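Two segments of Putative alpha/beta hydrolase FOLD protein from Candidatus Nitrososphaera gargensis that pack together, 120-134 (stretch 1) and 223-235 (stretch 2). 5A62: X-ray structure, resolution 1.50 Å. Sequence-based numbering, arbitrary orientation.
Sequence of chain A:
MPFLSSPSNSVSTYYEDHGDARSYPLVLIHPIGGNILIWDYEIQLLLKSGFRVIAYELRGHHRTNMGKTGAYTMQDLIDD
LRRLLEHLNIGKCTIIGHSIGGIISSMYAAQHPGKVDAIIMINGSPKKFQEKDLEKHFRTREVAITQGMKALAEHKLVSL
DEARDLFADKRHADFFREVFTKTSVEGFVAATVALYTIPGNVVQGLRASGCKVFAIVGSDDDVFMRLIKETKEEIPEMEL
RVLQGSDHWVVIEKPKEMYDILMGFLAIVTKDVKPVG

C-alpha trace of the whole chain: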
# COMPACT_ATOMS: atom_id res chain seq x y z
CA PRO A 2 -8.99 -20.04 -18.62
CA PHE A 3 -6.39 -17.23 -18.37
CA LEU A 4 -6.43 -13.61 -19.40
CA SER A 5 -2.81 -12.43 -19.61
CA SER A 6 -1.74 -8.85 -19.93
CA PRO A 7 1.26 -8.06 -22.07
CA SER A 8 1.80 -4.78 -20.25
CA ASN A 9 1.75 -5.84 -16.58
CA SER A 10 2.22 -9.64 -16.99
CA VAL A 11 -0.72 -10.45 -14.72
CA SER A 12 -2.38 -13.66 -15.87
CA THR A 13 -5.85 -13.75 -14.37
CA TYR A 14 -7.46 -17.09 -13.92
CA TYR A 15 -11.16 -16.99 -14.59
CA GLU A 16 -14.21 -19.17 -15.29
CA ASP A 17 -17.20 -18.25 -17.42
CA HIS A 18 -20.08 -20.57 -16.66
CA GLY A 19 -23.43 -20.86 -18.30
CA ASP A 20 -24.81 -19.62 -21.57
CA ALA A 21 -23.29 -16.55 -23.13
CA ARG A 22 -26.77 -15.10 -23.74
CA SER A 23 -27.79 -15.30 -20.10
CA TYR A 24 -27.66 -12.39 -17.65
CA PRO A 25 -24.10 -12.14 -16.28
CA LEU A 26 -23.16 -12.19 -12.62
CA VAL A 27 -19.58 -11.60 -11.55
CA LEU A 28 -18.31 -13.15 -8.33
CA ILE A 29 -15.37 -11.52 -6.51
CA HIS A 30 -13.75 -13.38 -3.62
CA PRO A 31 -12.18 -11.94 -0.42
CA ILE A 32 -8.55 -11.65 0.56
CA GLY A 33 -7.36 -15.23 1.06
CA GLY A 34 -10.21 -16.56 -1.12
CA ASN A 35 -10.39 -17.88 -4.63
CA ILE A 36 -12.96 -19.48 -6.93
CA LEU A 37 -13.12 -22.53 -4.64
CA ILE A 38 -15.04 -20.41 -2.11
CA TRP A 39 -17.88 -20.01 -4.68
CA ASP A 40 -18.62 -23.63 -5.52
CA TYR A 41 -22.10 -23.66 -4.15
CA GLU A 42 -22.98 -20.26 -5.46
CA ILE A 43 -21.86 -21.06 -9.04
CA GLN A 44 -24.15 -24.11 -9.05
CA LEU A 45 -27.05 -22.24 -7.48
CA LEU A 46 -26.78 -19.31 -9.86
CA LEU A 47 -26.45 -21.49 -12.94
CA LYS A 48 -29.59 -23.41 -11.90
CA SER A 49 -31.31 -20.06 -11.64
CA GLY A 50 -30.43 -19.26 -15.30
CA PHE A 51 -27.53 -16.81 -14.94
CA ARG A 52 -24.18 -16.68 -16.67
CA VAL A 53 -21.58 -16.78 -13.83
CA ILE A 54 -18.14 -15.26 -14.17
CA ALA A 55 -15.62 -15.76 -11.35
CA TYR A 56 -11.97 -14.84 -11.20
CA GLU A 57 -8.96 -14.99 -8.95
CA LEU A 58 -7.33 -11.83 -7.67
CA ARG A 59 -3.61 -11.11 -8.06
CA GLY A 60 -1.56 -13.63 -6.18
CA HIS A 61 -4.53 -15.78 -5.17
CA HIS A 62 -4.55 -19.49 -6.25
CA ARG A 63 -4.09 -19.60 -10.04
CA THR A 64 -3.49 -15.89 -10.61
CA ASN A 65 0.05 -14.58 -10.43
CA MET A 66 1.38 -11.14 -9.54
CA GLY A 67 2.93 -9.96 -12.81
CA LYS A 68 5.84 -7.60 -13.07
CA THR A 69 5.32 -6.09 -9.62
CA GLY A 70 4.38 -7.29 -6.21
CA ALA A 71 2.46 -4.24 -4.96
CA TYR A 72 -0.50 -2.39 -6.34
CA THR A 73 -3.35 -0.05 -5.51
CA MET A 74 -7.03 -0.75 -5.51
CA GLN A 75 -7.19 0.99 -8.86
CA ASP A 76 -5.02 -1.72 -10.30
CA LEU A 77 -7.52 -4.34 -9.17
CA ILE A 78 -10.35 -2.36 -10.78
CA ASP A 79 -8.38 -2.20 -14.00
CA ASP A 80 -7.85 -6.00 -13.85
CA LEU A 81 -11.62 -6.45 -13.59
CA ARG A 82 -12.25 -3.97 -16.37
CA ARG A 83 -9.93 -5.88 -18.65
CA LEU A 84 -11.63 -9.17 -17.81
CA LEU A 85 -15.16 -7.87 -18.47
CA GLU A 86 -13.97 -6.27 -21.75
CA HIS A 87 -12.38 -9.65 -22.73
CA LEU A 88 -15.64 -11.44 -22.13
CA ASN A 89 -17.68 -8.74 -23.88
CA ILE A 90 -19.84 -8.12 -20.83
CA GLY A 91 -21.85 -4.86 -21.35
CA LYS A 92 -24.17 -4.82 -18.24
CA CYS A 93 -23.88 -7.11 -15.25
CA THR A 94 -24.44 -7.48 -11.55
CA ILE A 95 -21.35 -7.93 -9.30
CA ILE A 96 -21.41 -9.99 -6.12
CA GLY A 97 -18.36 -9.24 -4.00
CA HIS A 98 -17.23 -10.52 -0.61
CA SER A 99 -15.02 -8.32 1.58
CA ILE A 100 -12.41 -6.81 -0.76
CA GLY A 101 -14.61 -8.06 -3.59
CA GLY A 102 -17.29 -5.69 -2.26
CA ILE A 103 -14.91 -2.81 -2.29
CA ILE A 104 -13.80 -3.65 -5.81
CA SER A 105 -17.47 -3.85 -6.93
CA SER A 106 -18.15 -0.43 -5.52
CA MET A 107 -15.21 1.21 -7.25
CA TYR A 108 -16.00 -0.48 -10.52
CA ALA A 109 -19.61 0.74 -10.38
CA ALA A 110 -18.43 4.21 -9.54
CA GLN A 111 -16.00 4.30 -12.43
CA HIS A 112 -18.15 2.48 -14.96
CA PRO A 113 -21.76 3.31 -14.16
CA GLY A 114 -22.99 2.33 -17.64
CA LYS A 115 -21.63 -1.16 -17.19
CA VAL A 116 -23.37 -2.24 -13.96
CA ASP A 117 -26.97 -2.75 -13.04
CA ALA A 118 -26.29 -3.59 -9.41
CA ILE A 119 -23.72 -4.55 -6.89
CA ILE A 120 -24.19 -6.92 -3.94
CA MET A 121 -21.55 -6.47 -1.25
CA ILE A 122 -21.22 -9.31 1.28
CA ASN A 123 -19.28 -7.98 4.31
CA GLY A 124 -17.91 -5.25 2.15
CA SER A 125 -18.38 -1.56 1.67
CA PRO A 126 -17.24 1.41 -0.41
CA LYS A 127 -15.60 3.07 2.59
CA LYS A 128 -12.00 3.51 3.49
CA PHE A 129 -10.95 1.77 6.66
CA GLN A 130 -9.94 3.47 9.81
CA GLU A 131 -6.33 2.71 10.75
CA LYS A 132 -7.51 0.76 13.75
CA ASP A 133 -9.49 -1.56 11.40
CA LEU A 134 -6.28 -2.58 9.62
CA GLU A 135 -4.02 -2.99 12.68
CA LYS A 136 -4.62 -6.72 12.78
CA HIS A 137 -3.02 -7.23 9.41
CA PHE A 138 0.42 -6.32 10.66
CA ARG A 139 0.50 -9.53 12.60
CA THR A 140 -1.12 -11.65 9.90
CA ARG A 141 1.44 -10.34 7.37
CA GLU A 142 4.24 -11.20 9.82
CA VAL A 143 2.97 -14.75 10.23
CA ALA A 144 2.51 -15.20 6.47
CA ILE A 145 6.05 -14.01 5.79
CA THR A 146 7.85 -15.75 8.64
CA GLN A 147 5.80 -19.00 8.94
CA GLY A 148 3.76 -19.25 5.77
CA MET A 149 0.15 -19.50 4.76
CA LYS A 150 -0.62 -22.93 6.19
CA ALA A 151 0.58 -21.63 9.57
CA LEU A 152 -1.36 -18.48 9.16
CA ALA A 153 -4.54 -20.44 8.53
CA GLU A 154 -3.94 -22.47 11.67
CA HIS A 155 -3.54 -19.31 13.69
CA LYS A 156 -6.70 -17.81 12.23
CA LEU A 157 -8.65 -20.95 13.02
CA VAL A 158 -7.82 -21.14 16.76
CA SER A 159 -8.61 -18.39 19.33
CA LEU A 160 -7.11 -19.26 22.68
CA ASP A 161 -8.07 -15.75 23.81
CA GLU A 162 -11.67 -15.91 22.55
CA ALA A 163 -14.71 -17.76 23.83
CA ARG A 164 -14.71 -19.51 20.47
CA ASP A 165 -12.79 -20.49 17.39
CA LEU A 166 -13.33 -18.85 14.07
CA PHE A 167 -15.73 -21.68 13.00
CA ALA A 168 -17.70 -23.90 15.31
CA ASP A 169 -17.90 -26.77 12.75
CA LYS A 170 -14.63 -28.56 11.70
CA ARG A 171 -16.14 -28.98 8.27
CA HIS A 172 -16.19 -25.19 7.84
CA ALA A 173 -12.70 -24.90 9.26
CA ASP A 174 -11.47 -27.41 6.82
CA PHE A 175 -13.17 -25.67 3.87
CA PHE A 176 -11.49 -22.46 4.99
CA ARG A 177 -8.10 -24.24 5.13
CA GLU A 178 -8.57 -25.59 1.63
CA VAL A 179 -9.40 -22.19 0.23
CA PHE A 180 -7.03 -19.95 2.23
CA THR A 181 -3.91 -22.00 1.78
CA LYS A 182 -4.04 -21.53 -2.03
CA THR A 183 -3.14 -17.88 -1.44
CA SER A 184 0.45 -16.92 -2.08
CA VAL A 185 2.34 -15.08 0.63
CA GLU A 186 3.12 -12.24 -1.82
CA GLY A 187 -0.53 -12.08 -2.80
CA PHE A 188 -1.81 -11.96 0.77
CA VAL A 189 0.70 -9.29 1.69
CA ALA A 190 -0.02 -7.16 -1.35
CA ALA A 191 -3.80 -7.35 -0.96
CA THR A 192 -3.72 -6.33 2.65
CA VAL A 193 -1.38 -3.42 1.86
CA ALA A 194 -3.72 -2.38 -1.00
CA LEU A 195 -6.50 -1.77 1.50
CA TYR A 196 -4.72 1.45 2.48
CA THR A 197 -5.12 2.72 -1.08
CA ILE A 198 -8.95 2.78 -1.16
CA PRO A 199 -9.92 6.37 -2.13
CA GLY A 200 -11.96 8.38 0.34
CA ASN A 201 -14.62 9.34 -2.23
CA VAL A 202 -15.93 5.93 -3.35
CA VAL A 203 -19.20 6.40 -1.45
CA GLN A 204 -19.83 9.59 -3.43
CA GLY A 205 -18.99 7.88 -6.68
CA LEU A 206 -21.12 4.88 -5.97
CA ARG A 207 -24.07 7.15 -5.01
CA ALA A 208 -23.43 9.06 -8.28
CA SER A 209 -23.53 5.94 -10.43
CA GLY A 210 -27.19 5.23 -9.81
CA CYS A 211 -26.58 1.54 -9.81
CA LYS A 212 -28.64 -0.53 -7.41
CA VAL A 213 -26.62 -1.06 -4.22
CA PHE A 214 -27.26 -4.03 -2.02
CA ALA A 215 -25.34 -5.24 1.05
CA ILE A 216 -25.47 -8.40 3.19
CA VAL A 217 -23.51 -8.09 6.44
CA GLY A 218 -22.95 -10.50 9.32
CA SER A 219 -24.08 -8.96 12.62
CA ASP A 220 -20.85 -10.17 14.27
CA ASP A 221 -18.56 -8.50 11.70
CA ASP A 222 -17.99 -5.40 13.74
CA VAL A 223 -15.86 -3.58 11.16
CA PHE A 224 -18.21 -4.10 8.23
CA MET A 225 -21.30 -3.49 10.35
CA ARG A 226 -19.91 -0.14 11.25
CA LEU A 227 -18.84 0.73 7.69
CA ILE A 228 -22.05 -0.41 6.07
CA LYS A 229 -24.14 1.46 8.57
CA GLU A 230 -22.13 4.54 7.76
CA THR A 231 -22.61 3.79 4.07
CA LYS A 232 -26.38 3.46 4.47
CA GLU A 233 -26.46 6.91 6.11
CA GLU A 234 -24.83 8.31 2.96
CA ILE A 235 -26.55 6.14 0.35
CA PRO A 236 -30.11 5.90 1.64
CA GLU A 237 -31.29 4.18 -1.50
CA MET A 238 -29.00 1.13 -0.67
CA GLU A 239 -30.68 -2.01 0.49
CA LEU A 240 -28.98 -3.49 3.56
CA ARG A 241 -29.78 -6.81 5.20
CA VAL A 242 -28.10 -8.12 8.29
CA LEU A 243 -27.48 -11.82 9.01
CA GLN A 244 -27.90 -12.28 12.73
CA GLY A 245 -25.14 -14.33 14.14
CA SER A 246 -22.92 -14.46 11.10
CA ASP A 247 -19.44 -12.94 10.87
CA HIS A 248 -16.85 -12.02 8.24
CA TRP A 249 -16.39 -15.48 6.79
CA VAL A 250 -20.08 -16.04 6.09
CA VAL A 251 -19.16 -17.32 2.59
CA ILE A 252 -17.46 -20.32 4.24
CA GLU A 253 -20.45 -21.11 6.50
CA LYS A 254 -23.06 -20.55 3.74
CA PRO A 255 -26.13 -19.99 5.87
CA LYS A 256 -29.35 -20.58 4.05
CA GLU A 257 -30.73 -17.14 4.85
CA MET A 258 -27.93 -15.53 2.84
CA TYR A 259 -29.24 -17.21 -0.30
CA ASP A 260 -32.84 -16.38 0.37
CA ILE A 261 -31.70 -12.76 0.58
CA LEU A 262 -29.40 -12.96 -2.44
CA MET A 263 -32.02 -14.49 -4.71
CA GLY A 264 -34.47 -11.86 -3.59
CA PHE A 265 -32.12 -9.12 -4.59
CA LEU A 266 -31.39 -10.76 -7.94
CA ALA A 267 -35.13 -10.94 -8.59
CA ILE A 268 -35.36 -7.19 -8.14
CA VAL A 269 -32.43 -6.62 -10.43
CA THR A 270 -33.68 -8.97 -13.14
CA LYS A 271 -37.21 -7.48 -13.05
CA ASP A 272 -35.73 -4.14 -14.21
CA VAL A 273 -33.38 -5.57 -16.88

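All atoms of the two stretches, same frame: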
# COMPACT_ATOMS: atom_id res chain seq x y z
N ILE A 120 -23.78 -6.22 -5.16
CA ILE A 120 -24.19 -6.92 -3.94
C ILE A 120 -22.94 -7.14 -3.16
O ILE A 120 -22.13 -7.99 -3.55
CB ILE A 120 -24.95 -8.21 -4.20
CG1 ILE A 120 -26.16 -7.92 -5.07
CG2 ILE A 120 -25.37 -8.82 -2.83
CD1 ILE A 120 -26.89 -9.16 -5.54
N MET A 121 -22.76 -6.43 -2.07
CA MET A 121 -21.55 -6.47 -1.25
C MET A 121 -21.80 -7.33 -0.03
O MET A 121 -22.73 -7.02 0.74
CB MET A 121 -21.16 -5.08 -0.79
CG MET A 121 -20.86 -4.12 -1.93
SD MET A 121 -20.48 -2.46 -1.38
CE MET A 121 -22.10 -1.90 -0.83
N ILE A 122 -21.06 -8.40 0.17
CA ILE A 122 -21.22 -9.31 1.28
C ILE A 122 -20.04 -9.02 2.20
O ILE A 122 -18.89 -9.24 1.84
CB ILE A 122 -21.21 -10.74 0.85
CG1 ILE A 122 -22.28 -11.01 -0.24
CG2 ILE A 122 -21.36 -11.64 2.09
CD1 ILE A 122 -22.28 -12.39 -0.80
N ASN A 123 -20.30 -8.48 3.41
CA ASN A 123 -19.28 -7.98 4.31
C ASN A 123 -18.23 -7.18 3.57
O ASN A 123 -17.04 -7.41 3.74
CB ASN A 123 -18.62 -9.16 5.07
CG ASN A 123 -19.58 -9.84 6.03
OD1 ASN A 123 -20.49 -9.20 6.58
ND2 ASN A 123 -19.35 -11.14 6.23
N GLY A 124 -18.71 -6.22 2.85
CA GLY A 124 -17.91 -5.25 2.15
C GLY A 124 -18.55 -3.90 2.15
O GLY A 124 -19.71 -3.76 2.54
N SER A 125 -17.80 -2.88 1.80
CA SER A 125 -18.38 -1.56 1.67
C SER A 125 -17.54 -0.71 0.75
O SER A 125 -16.40 -1.07 0.45
CB SER A 125 -18.43 -0.90 3.04
OG SER A 125 -17.24 -0.20 3.38
N PRO A 126 -18.02 0.46 0.36
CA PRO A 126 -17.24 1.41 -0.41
C PRO A 126 -16.33 2.30 0.44
O PRO A 126 -15.62 3.11 -0.11
CB PRO A 126 -18.31 2.29 -1.08
CG PRO A 126 -19.49 2.13 -0.21
CD PRO A 126 -19.43 0.85 0.52
N LYS A 127 -16.33 2.17 1.75
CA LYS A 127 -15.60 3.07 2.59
C LYS A 127 -14.13 2.68 2.76
O LYS A 127 -13.74 1.51 2.73
CB LYS A 127 -16.26 3.11 3.97
CG LYS A 127 -17.61 3.79 3.81
CD LYS A 127 -18.11 4.55 5.01
CE LYS A 127 -17.13 5.62 5.43
NZ LYS A 127 -17.70 6.45 6.52
N LYS A 128 -13.34 3.71 2.98
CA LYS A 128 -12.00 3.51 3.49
C LYS A 128 -12.07 2.99 4.90
O LYS A 128 -13.00 3.29 5.69
CB LYS A 128 -11.26 4.84 3.56
CG LYS A 128 -10.63 5.32 2.35
CD LYS A 128 -9.57 6.44 2.69
CE LYS A 128 -8.14 6.08 3.12
NZ LYS A 128 -7.41 5.04 2.30
N PHE A 129 -11.07 2.24 5.29
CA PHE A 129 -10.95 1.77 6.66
C PHE A 129 -10.37 2.86 7.55
O PHE A 129 -9.63 3.71 7.11
CB PHE A 129 -10.04 0.55 6.75
CG PHE A 129 -10.64 -0.65 6.07
CD1 PHE A 129 -11.58 -1.45 6.68
CD2 PHE A 129 -10.26 -0.97 4.76
CE1 PHE A 129 -12.15 -2.52 6.03
CE2 PHE A 129 -10.81 -2.06 4.10
CZ PHE A 129 -11.76 -2.83 4.73
N GLN A 130 -10.72 2.78 8.81
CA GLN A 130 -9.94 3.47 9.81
C GLN A 130 -8.65 2.70 10.04
O GLN A 130 -8.57 1.48 9.92
CB GLN A 130 -10.77 3.58 11.10
CG GLN A 130 -11.97 4.54 10.99
CD GLN A 130 -11.61 5.96 10.53
OE1 GLN A 130 -11.96 6.41 9.43
NE2 GLN A 130 -10.86 6.67 11.37
N GLU A 131 -7.58 3.39 10.45
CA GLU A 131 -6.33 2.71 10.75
C GLU A 131 -6.51 1.57 11.73
O GLU A 131 -5.90 0.53 11.57
CB GLU A 131 -5.23 3.66 11.32
CG GLU A 131 -4.69 4.56 10.28
CD GLU A 131 -3.57 5.47 10.81
OE1 GLU A 131 -2.90 5.14 11.82
OE2 GLU A 131 -3.45 6.44 10.14
N LYS A 132 -7.32 1.77 12.78
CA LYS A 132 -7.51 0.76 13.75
C LYS A 132 -8.09 -0.52 13.13
O LYS A 132 -7.77 -1.60 13.57
CB LYS A 132 -8.40 1.30 14.89
CG LYS A 132 -9.82 1.53 14.43
CD LYS A 132 -10.83 1.94 15.51
CE LYS A 132 -12.16 2.18 14.78
NZ LYS A 132 -13.34 2.33 15.70
N ASP A 133 -8.87 -0.39 12.07
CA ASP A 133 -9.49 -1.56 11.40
C ASP A 133 -8.44 -2.45 10.73
O ASP A 133 -8.66 -3.66 10.54
CB ASP A 133 -10.45 -1.11 10.33
CG ASP A 133 -11.61 -0.26 10.83
OD1 ASP A 133 -12.00 -0.43 12.03
OD2 ASP A 133 -12.10 0.54 10.01
N LEU A 134 -7.33 -1.85 10.35
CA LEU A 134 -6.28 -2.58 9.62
C LEU A 134 -5.10 -3.00 10.51
O LEU A 134 -4.20 -3.68 10.07
CB LEU A 134 -5.77 -1.74 8.46
CG LEU A 134 -6.81 -1.37 7.43
CD1 LEU A 134 -6.20 -0.65 6.27
CD2 LEU A 134 -7.57 -2.57 6.94
N VAL A 223 -16.39 -4.57 12.06
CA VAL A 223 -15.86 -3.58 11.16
C VAL A 223 -16.85 -3.30 10.04
O VAL A 223 -17.17 -2.13 9.75
CB VAL A 223 -14.48 -3.90 10.60
CG1 VAL A 223 -14.05 -2.99 9.47
CG2 VAL A 223 -13.43 -3.86 11.73
N PHE A 224 -17.28 -4.35 9.35
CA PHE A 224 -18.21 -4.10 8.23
C PHE A 224 -19.56 -3.68 8.65
O PHE A 224 -20.20 -2.92 7.95
CB PHE A 224 -18.19 -5.26 7.21
CG PHE A 224 -16.92 -5.27 6.43
CD1 PHE A 224 -16.70 -4.32 5.44
CD2 PHE A 224 -15.91 -6.13 6.73
CE1 PHE A 224 -15.53 -4.30 4.74
CE2 PHE A 224 -14.73 -6.12 6.02
CZ PHE A 224 -14.54 -5.20 5.01
N MET A 225 -20.05 -4.07 9.83
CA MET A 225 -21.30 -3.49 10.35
C MET A 225 -21.20 -2.01 10.47
O MET A 225 -22.07 -1.27 10.09
CB MET A 225 -21.72 -4.09 11.69
CG MET A 225 -22.31 -5.48 11.56
SD MET A 225 -23.98 -5.52 10.90
CE MET A 225 -24.88 -4.97 12.36
N ARG A 226 -20.09 -1.56 11.03
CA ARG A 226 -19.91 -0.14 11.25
C ARG A 226 -19.81 0.59 9.89
O ARG A 226 -20.46 1.63 9.64
CB ARG A 226 -18.68 0.13 12.09
CG ARG A 226 -18.61 1.60 12.50
CD ARG A 226 -17.24 1.98 13.07
NE ARG A 226 -16.29 2.20 11.98
CZ ARG A 226 -15.16 1.51 11.73
NH1 ARG A 226 -14.78 0.49 12.42
NH2 ARG A 226 -14.42 1.95 10.73
N LEU A 227 -18.98 0.09 8.97
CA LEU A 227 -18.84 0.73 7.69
C LEU A 227 -20.10 0.71 6.86
O LEU A 227 -20.36 1.71 6.19
CB LEU A 227 -17.66 0.10 6.96
CG LEU A 227 -16.28 0.28 7.55
CD1 LEU A 227 -15.25 -0.52 6.76
CD2 LEU A 227 -15.84 1.70 7.63
N ILE A 228 -20.85 -0.37 6.87
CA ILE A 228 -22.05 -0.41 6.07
C ILE A 228 -23.11 0.42 6.64
O ILE A 228 -23.88 1.04 5.90
CB ILE A 228 -22.45 -1.86 5.74
CG1 ILE A 228 -23.15 -1.88 4.36
CG2 ILE A 228 -23.16 -2.53 6.88
CD1 ILE A 228 -22.28 -1.55 3.21
N LYS A 229 -23.20 0.54 7.95
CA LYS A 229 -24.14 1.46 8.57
C LYS A 229 -23.83 2.89 8.22
O LYS A 229 -24.71 3.72 7.89
CB LYS A 229 -24.20 1.21 10.07
CG LYS A 229 -25.06 -0.01 10.34
CD LYS A 229 -25.30 -0.28 11.82
CE LYS A 229 -24.33 -1.32 12.36
NZ LYS A 229 -24.38 -1.48 13.85
N GLU A 230 -22.53 3.23 8.18
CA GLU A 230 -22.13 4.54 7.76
C GLU A 230 -22.49 4.74 6.28
O GLU A 230 -22.95 5.81 5.86
CB GLU A 230 -20.61 4.77 8.00
CG GLU A 230 -20.20 4.78 9.46
CD GLU A 230 -18.69 4.72 9.75
OE1 GLU A 230 -17.88 4.77 8.79
OE2 GLU A 230 -18.31 4.62 10.96
N THR A 231 -22.30 3.72 5.48
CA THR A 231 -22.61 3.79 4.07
C THR A 231 -24.10 3.99 3.85
O THR A 231 -24.45 4.84 3.00
CB THR A 231 -22.16 2.50 3.36
OG1 THR A 231 -20.72 2.37 3.51
CG2 THR A 231 -22.43 2.57 1.87
N LYS A 232 -24.92 3.32 4.63
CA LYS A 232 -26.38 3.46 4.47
C LYS A 232 -26.81 4.86 4.84
O LYS A 232 -27.74 5.39 4.20
CB LYS A 232 -27.09 2.38 5.26
CG LYS A 232 -28.62 2.49 5.34
CD LYS A 232 -29.26 2.17 4.06
CE LYS A 232 -30.80 2.19 4.26
NZ LYS A 232 -31.58 1.84 3.10
N GLU A 233 -26.14 5.52 5.78
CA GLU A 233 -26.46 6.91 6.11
C GLU A 233 -26.28 7.79 4.91
O GLU A 233 -27.07 8.73 4.71
CB GLU A 233 -25.68 7.45 7.33
CG GLU A 233 -26.20 6.87 8.63
CD GLU A 233 -27.67 7.23 8.91
OE1 GLU A 233 -28.03 8.44 8.80
OE2 GLU A 233 -28.49 6.30 9.17
N GLU A 234 -25.26 7.49 4.08
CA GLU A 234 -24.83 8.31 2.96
C GLU A 234 -25.45 7.92 1.63
O GLU A 234 -25.55 8.74 0.72
CB GLU A 234 -23.32 8.23 2.79
CG GLU A 234 -22.55 8.89 3.95
CD GLU A 234 -21.08 8.38 3.97
OE1 GLU A 234 -20.30 8.77 3.05
OE2 GLU A 234 -20.71 7.57 4.88
N ILE A 235 -25.90 6.69 1.56
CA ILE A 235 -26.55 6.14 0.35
C ILE A 235 -27.88 5.54 0.81
O ILE A 235 -28.02 4.31 0.95
CB ILE A 235 -25.70 5.08 -0.36
CG1 ILE A 235 -24.27 5.56 -0.59
CG2 ILE A 235 -26.35 4.71 -1.68
CD1 ILE A 235 -23.40 4.57 -1.34

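The helix of stretch 2 lies against the end of a strand and the loop that follows it in stretch 1, burying 774 Å² in all, with a linked set of charged side chains beside an apolar patch. Arg226 and Asp133 form a two-pronged salt bridge: NH1 of Arg226 donates to OD1 of Asp133 at 3.0 Å and NH2 of Arg226 to OD2 of Asp133 at 2.8 Å, both nearly straight, so each carboxylate oxygen meets its own nitrogen. OD2 of Asp133 also accepts from the backbone N of Gln130 at 2.9 Å, which ties the acid to its own stretch. The third guanidinium nitrogen, NE of Arg226, makes a weak bond of 3.3 Å to OE2 of Glu230, one helical turn on. CE of Lys132 lies over one face of the guanidinium, 3.9 Å from NH1 of Arg226. NZ of Lys132 is 4.0 Å from NH1 of Arg226, two like charges close together.

The other oxygen of Glu230, OE1, accepts from NZ of Lys127 at 2.8 Å, so this one carboxylate serves both a helix arginine and a loop lysine. NZ of Lys127 also makes a long salt bridge, 3.6 Å, to OE2 of Glu234. The hydroxyl OG1 of Thr231 donates to O of Leu227 at 2.8 Å, within its own helix, while OG of Ser125 accepts from N of Lys127 at 3.0 Å, within the loop. The backbone N of Ser125 is less well served: buried 4.0 Å from CE1 of Phe224, it has no partner in the model.

Beside this network, CZ of Phe129 meets CZ of Phe224 at 3.7 Å, their ring planes 82° apart, and CE1 of Phe129 approaches CD1 of Leu227 at 3.8 Å. O of Asn123 sits over one face of Phe224, 3.4 Å from its CG.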